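Local coordinates for serine Proteinase Inhibitor (SERPIN), Chain B (PDB 1MTP), which forms the C-terminal fragment of a bacterial serpin, a probable serine proteinase inhibitor, and pairs with the other chain of the structure, at residues H18-R23 with L28-I33. Numbering follows the deposited sequence.
Sequences HIVVRR and LFLGSI
Ile19 and Gly31 face each other as an antiparallel hydrogen-bonded pair: Ile19 N donates to Gly31 O at 2.8 Å, and Gly31 N returns a bond to Ile19 O at 3.0 Å. Further along, Val21 N donates to Phe29 O at 2.9 Å. Val21 O then accepts twice, from Leu28 N at 2.8 Å, bent at the hydrogen to 133°, and from Phe29 N at 3.3 Å, straighter and on a lone pair. Two residues opposite one make a classic beta bulge, placed where the chain turns a corner at Leu28.

The two strands form a beta hairpin, and the other protein chain pairs antiparallel with it, continuing the sheet across the interface, as expected of the C-terminal hairpin in the serpin fold. Arg22 reaches an acidic side chain of that chain, Arg23 its backbone, and Ser32 OG a polar side chain there.

Apolar contacts form on both faces. On one, Val21 and Phe29 run side by side, CB to CB 3.9 Å, with Val21 CB at the edge of the phenyl ring; Ile19 shares this face, and its CG2 methyl lies 3.7 Å from Gly31 O. On the other, which also carries His18 and Ser32, Val20 CG2 meets Leu30 CD1 at 3.8 Å. Leu30 CG stands anti to the backbone nitrogen (chi1 -176°), and a chi2 of 58° then brings CD1 back to Val20 CG2 and close to Ile19 O. From the bulge, Leu28 CD1 reaches Arg23 CB in a loose contact.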
ATOM      1  N   HIS B  18     -10.275  10.005  -3.043  1.00  9.33           N
ATOM      2  CA  HIS B  18      -9.126   9.122  -3.154  1.00  9.27           C
ATOM      3  C   HIS B  18      -7.907   9.835  -2.593  1.00  9.13           C
ATOM      4  O   HIS B  18      -7.787  11.058  -2.686  1.00  9.52           O
ATOM      5  CB  HIS B  18      -8.907   8.730  -4.615  1.00 10.73           C
ATOM      6  CG  HIS B  18     -10.122   8.134  -5.254  1.00 12.66           C
ATOM      7  ND1 HIS B  18     -11.103   8.900  -5.848  1.00 15.98           N
ATOM      8  CD2 HIS B  18     -10.549   6.852  -5.330  1.00 11.80           C
ATOM      9  CE1 HIS B  18     -12.082   8.113  -6.261  1.00 14.10           C
ATOM     10  NE2 HIS B  18     -11.769   6.866  -5.958  1.00 14.80           N
ATOM     11  N   ILE B  19      -7.008   9.066  -1.997  1.00  8.01           N
ATOM     12  CA  ILE B  19      -5.822   9.641  -1.398  1.00  8.66           C
ATOM     13  C   ILE B  19      -4.588   8.850  -1.810  1.00  7.95           C
ATOM     14  O   ILE B  19      -4.605   7.619  -1.848  1.00  8.28           O
ATOM     15  CB  ILE B  19      -5.977   9.682   0.147  1.00  8.66           C
ATOM     16  CG1 ILE B  19      -4.781  10.386   0.787  1.00 11.09           C
ATOM     17  CG2 ILE B  19      -6.147   8.277   0.695  1.00 11.20           C
ATOM     18  CD1 ILE B  19      -5.007  10.726   2.254  1.00 12.59           C
ATOM     19  N   VAL B  20      -3.524   9.575  -2.137  1.00  8.19           N
ATOM     20  CA  VAL B  20      -2.276   8.967  -2.571  1.00  8.93           C
ATOM     21  C   VAL B  20      -1.122   9.487  -1.721  1.00  8.41           C
ATOM     22  O   VAL B  20      -0.775  10.661  -1.806  1.00  9.40           O
ATOM     23  CB  VAL B  20      -1.974   9.318  -4.049  1.00  9.02           C
ATOM     24  CG1 VAL B  20      -0.750   8.550  -4.532  1.00  9.43           C
ATOM     25  CG2 VAL B  20      -3.184   9.016  -4.922  1.00  9.84           C
ATOM     26  N   VAL B  21      -0.546   8.622  -0.890  1.00  7.86           N
ATOM     27  CA  VAL B  21       0.596   9.017  -0.067  1.00  8.73           C
ATOM     28  C   VAL B  21       1.802   8.522  -0.852  1.00  7.19           C
ATOM     29  O   VAL B  21       1.961   7.320  -1.064  1.00  8.12           O
ATOM     30  CB  VAL B  21       0.560   8.344   1.324  1.00  8.51           C
ATOM     31  CG1 VAL B  21       1.756   8.796   2.152  1.00  9.87           C
ATOM     32  CG2 VAL B  21      -0.736   8.698   2.039  1.00  8.92           C
ATOM     33  N   ARG B  22       2.649   9.448  -1.286  1.00  7.69           N
ATOM     34  CA  ARG B  22       3.787   9.085  -2.110  1.00  6.42           C
ATOM     35  C   ARG B  22       5.118   9.711  -1.727  1.00  8.39           C
ATOM     36  O   ARG B  22       5.174  10.748  -1.067  1.00  9.08           O
ATOM     37  CB  ARG B  22       3.471   9.435  -3.571  1.00  7.94           C
ATOM     38  CG  ARG B  22       3.074  10.903  -3.792  1.00  8.38           C
ATOM     39  CD  ARG B  22       2.798  11.188  -5.266  1.00  8.40           C
ATOM     40  NE  ARG B  22       2.200  12.507  -5.485  1.00  9.55           N
ATOM     41  CZ  ARG B  22       2.870  13.657  -5.491  1.00  9.17           C
ATOM     42  NH1 ARG B  22       4.182  13.674  -5.294  1.00 10.28           N
ATOM     43  NH2 ARG B  22       2.220  14.797  -5.694  1.00 10.64           N
ATOM     44  N   ARG B  23       6.191   9.056  -2.160  1.00  7.55           N
ATOM     45  CA  ARG B  23       7.544   9.536  -1.918  1.00  7.36           C
ATOM     46  C   ARG B  23       8.489   8.943  -2.949  1.00  8.27           C
ATOM     47  O   ARG B  23       8.492   7.731  -3.174  1.00  8.43           O
ATOM     48  CB  ARG B  23       8.031   9.154  -0.515  1.00  7.20           C
ATOM     49  CG  ARG B  23       9.461   9.629  -0.209  1.00  6.65           C
ATOM     50  CD  ARG B  23       9.781   9.474   1.276  1.00  7.01           C
ATOM     51  NE  ARG B  23      11.069  10.052   1.666  1.00  8.33           N
ATOM     52  CZ  ARG B  23      12.216   9.381   1.712  1.00  7.90           C
ATOM     53  NH1 ARG B  23      12.257   8.094   1.384  1.00  9.31           N
ATOM     54  NH2 ARG B  23      13.324   9.990   2.114  1.00  8.34           N
ATOM     55  N   LEU B  28       3.091   4.826  -1.349  1.00  7.90           N
ATOM     56  CA  LEU B  28       3.170   4.151  -0.060  1.00  7.77           C
ATOM     57  C   LEU B  28       1.793   3.685   0.404  1.00  7.98           C
ATOM     58  O   LEU B  28       1.654   2.595   0.948  1.00  8.10           O
ATOM     59  CB  LEU B  28       3.788   5.093   0.973  1.00  8.15           C
ATOM     60  CG  LEU B  28       5.141   5.674   0.561  1.00  9.02           C
ATOM     61  CD1 LEU B  28       5.613   6.654   1.620  1.00  8.40           C
ATOM     62  CD2 LEU B  28       6.159   4.550   0.373  1.00  9.68           C
ATOM     63  N   PHE B  29       0.784   4.527   0.193  1.00  7.93           N
ATOM     64  CA  PHE B  29      -0.588   4.200   0.566  1.00  8.32           C
ATOM     65  C   PHE B  29      -1.536   4.728  -0.491  1.00  7.93           C
ATOM     66  O   PHE B  29      -1.392   5.859  -0.963  1.00  8.82           O
ATOM     67  CB  PHE B  29      -0.930   4.802   1.935  1.00  8.38           C
ATOM     68  CG  PHE B  29      -0.123   4.223   3.053  1.00  9.32           C
ATOM     69  CD1 PHE B  29      -0.441   2.973   3.579  1.00 10.24           C
ATOM     70  CD2 PHE B  29       1.008   4.879   3.522  1.00 10.44           C
ATOM     71  CE1 PHE B  29       0.362   2.385   4.550  1.00 10.14           C
ATOM     72  CE2 PHE B  29       1.817   4.298   4.493  1.00  9.73           C
ATOM     73  CZ  PHE B  29       1.492   3.045   5.006  1.00  9.98           C
ATOM     74  N   LEU B  30      -2.499   3.896  -0.870  1.00  6.97           N
ATOM     75  CA  LEU B  30      -3.481   4.266  -1.873  1.00  8.66           C
ATOM     76  C   LEU B  30      -4.840   3.931  -1.296  1.00  8.37           C
ATOM     77  O   LEU B  30      -5.112   2.781  -0.942  1.00  7.89           O
ATOM     78  CB  LEU B  30      -3.248   3.479  -3.166  1.00  8.00           C
ATOM     79  CG  LEU B  30      -4.148   3.835  -4.355  1.00  8.07           C
ATOM     80  CD1 LEU B  30      -3.998   5.305  -4.710  1.00 10.17           C
ATOM     81  CD2 LEU B  30      -3.774   2.969  -5.545  1.00  9.08           C
ATOM     82  N   GLY B  31      -5.692   4.937  -1.177  1.00  7.90           N
ATOM     83  CA  GLY B  31      -6.997   4.672  -0.625  1.00  9.17           C
ATOM     84  C   GLY B  31      -8.138   5.383  -1.304  1.00  9.15           C
ATOM     85  O   GLY B  31      -7.968   6.402  -1.979  1.00  9.11           O
ATOM     86  N   SER B  32      -9.312   4.788  -1.142  1.00  8.84           N
ATOM     87  CA  SER B  32     -10.565   5.329  -1.637  1.00  9.57           C
ATOM     88  C   SER B  32     -11.363   5.331  -0.340  1.00  9.38           C
ATOM     89  O   SER B  32     -11.655   4.271   0.221  1.00  9.95           O
ATOM     90  CB  SER B  32     -11.195   4.400  -2.675  1.00 10.39           C
ATOM     91  OG  SER B  32     -10.445   4.420  -3.881  1.00 12.61           O
ATOM     92  N   ILE B  33     -11.679   6.525   0.147  1.00  9.34           N
ATOM     93  CA  ILE B  33     -12.379   6.688   1.414  1.00  9.89           C
ATOM     94  C   ILE B  33     -13.839   7.060   1.201  1.00 10.07           C
ATOM     95  O   ILE B  33     -14.142   8.035   0.510  1.00 10.67           O
ATOM     96  CB  ILE B  33     -11.676   7.775   2.258  1.00 11.15           C
ATOM     97  CG1 ILE B  33     -10.161   7.521   2.270  1.00 11.82           C
ATOM     98  CG2 ILE B  33     -12.235   7.786   3.670  1.00 12.03           C
ATOM     99  CD1 ILE B  33      -9.750   6.159   2.812  1.00 13.32           C
TER